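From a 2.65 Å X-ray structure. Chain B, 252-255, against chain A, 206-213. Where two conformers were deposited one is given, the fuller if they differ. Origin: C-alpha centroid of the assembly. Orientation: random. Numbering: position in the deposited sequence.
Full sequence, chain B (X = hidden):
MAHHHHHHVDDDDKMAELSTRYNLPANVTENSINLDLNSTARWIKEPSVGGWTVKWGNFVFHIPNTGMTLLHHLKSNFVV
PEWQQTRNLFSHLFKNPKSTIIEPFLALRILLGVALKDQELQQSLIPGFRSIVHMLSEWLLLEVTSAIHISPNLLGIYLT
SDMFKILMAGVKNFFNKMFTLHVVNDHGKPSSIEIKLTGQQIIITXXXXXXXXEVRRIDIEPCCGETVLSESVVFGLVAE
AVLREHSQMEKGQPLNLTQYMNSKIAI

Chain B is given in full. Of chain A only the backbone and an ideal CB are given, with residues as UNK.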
# COMPACT_ATOMS: atom_id res chain seq x y z
N GLY B 252 2.84 8.90 14.42
CA GLY B 252 2.30 9.75 13.38
C GLY B 252 0.79 9.70 13.32
O GLY B 252 0.13 9.67 14.36
N GLN B 253 0.24 9.69 12.11
CA GLN B 253 -1.21 9.64 11.93
C GLN B 253 -1.64 8.36 11.22
O GLN B 253 -0.90 7.82 10.39
CB GLN B 253 -1.68 10.86 11.13
CG GLN B 253 -1.24 10.85 9.69
CD GLN B 253 -2.24 11.52 8.77
OE1 GLN B 253 -3.20 12.14 9.23
NE2 GLN B 253 -2.03 11.39 7.47
N PRO B 254 -2.84 7.86 11.54
CA PRO B 254 -3.36 6.62 10.95
C PRO B 254 -3.69 6.72 9.47
O PRO B 254 -3.79 5.69 8.80
CB PRO B 254 -4.65 6.37 11.76
CG PRO B 254 -5.05 7.70 12.26
CD PRO B 254 -3.76 8.40 12.56
N LEU B 255 -3.87 7.93 8.95
CA LEU B 255 -4.20 8.10 7.55
C LEU B 255 -3.00 7.82 6.65
O LEU B 255 -1.87 8.19 6.98
CB LEU B 255 -4.74 9.50 7.28
CG LEU B 255 -5.31 9.70 5.87
CD1 LEU B 255 -6.58 8.88 5.70
CD2 LEU B 255 -5.57 11.17 5.58
N UNK A 206 1.64 12.75 0.56
CA UNK A 206 1.82 11.32 0.79
C UNK A 206 1.41 10.91 2.20
O UNK A 206 2.04 11.29 3.18
CB UNK A 206 3.28 10.93 0.54
N UNK A 207 0.34 10.12 2.28
CA UNK A 207 -0.09 9.56 3.55
C UNK A 207 0.22 8.06 3.57
O UNK A 207 0.75 7.53 2.60
CB UNK A 207 -1.58 9.81 3.78
N UNK A 208 -0.12 7.39 4.67
CA UNK A 208 0.13 5.96 4.79
C UNK A 208 -0.59 5.14 3.73
O UNK A 208 -0.07 4.12 3.27
CB UNK A 208 -0.29 5.48 6.18
N UNK A 209 -1.78 5.58 3.35
CA UNK A 209 -2.62 4.82 2.44
C UNK A 209 -2.37 5.16 0.97
O UNK A 209 -2.87 4.48 0.08
CB UNK A 209 -4.09 5.06 2.78
N UNK A 210 -1.60 6.21 0.72
CA UNK A 210 -1.28 6.60 -0.64
C UNK A 210 -0.99 8.07 -0.81
O UNK A 210 -0.21 8.66 -0.06
CB UNK A 210 -2.43 6.21 -1.57
N UNK A 211 -1.62 8.68 -1.81
CA UNK A 211 -1.36 10.07 -2.13
C UNK A 211 -2.63 10.90 -2.16
O UNK A 211 -3.55 10.64 -2.93
CB UNK A 211 -0.64 10.17 -3.48
N UNK A 212 -2.67 11.91 -1.29
CA UNK A 212 -3.80 12.81 -1.23
C UNK A 212 -3.66 13.89 -2.29
O UNK A 212 -2.71 14.67 -2.27
CB UNK A 212 -3.92 13.43 0.16
N UNK A 213 -4.59 13.90 -3.24
CA UNK A 213 -4.58 14.89 -4.31
C UNK A 213 -5.68 15.92 -4.08
O UNK A 213 -6.86 15.59 -4.13
CB UNK A 213 -4.75 14.22 -5.67

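Position 206 begins the stretch in a strand, and nothing of 252-255 lies within 5.5 Å of its CB. This stretch of chain B therefore sets no condition here, and many residues would fit. The deposited residue is R206(A), whose extended side chain makes its hydrogen bonds elsewhere in the structure.

At position 207 the CA-to-CB bond points toward chain B. The ideal CB lies 3.6 Å from L255(B) O and 4.0 Å from Q253(B) NE2, with the leucine side chain also nearby. A compact apolar residue such as valine, isoleucine or alanine would suit. The residue is V207(A). In rotamer m, its CG1 comes 4.0 Å from L255(B) CD2 and 3.5 Å from Q253(B) NE2, so one methyl meets both the apolar leucine and the amide end of the glutamine.

Position 208 faces a cluster of carbonyls. Its own backbone N donates a hydrogen bond to L255(B) O (3.0 Å, 157°). The ideal CB is tight against that same oxygen, at 3.2 Å, while the carbonyls of P254(B) and Q253(B) lie within 5 Å of it. A short side chain carrying an NH or OH group looks apt; an acid would bring negative charge up to these oxygens. The residue is N208(A), with chi1 at -72°. Its ND2 reaches to 2.7 Å from Q253(B) O, a close polar approach whose angle is too poor for a hydrogen bond.

Position 209 also points toward chain B, but its CB is 4.9 Å from L255(B) C, leaving space for a longer side chain to run past the leucine. Flexible apolar residues, methionine or leucine among them, would suit. M209(A) has an m, t, t conformation that places SD 4.5 Å from L255(B) CD1 and CE 4.0 Å from P254(B) O.

Position 210 has phi/psi of 152/-132, where a CB would be jammed against the preceding carbonyl oxygen. The backbone alone calls for glycine, and G210(A) it is. Its N and O pair with V207(A) O and N, at 3.3 Å and 2.8 Å respectively, closing the turn between the strands.

Position 211 is out of reach, leaving the choice open; F211(A) does not touch 252-255.

At 212 the CB points toward chain B from beyond 5.5 Å, so a medium or large apolar side chain could bridge the gap to the leucine methyls. L212(A) places its CD2 4.4 Å from L255(B) CD2.

Position 213, again out of reach, is V213(A).

Chain A, residues 206-213: RVNMGFLV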
# COMPACT_ATOMS: atom_id res chain seq x y z
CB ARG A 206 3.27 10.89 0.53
CG ARG A 206 3.48 9.39 0.75
CD ARG A 206 4.86 8.92 0.31
NE ARG A 206 4.97 7.46 0.36
CZ ARG A 206 6.06 6.78 0.05
NH1 ARG A 206 7.16 7.42 -0.34
NH2 ARG A 206 6.07 5.46 0.13
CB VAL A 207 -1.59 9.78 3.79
CG1 VAL A 207 -1.86 11.26 3.98
CG2 VAL A 207 -2.40 9.23 2.63
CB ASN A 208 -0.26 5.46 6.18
CG ASN A 208 0.70 5.92 7.26
OD1 ASN A 208 1.91 6.03 7.03
ND2 ASN A 208 0.18 6.20 8.45
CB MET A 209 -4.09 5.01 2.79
CG MET A 209 -4.43 4.51 4.18
SD MET A 209 -6.19 4.59 4.56
CE MET A 209 -6.20 3.84 6.19
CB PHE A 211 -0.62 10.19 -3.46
CG PHE A 211 0.74 9.57 -3.44
CD1 PHE A 211 1.82 10.27 -2.94
CD2 PHE A 211 0.94 8.28 -3.90
CE1 PHE A 211 3.08 9.71 -2.90
CE2 PHE A 211 2.19 7.71 -3.87
CZ PHE A 211 3.27 8.43 -3.37
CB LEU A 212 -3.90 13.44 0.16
CG LEU A 212 -5.29 13.51 0.78
CD1 LEU A 212 -6.01 12.18 0.68
CD2 LEU A 212 -5.17 13.94 2.24
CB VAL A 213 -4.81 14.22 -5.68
CG1 VAL A 213 -4.83 15.26 -6.79
CG2 VAL A 213 -3.76 13.16 -5.94
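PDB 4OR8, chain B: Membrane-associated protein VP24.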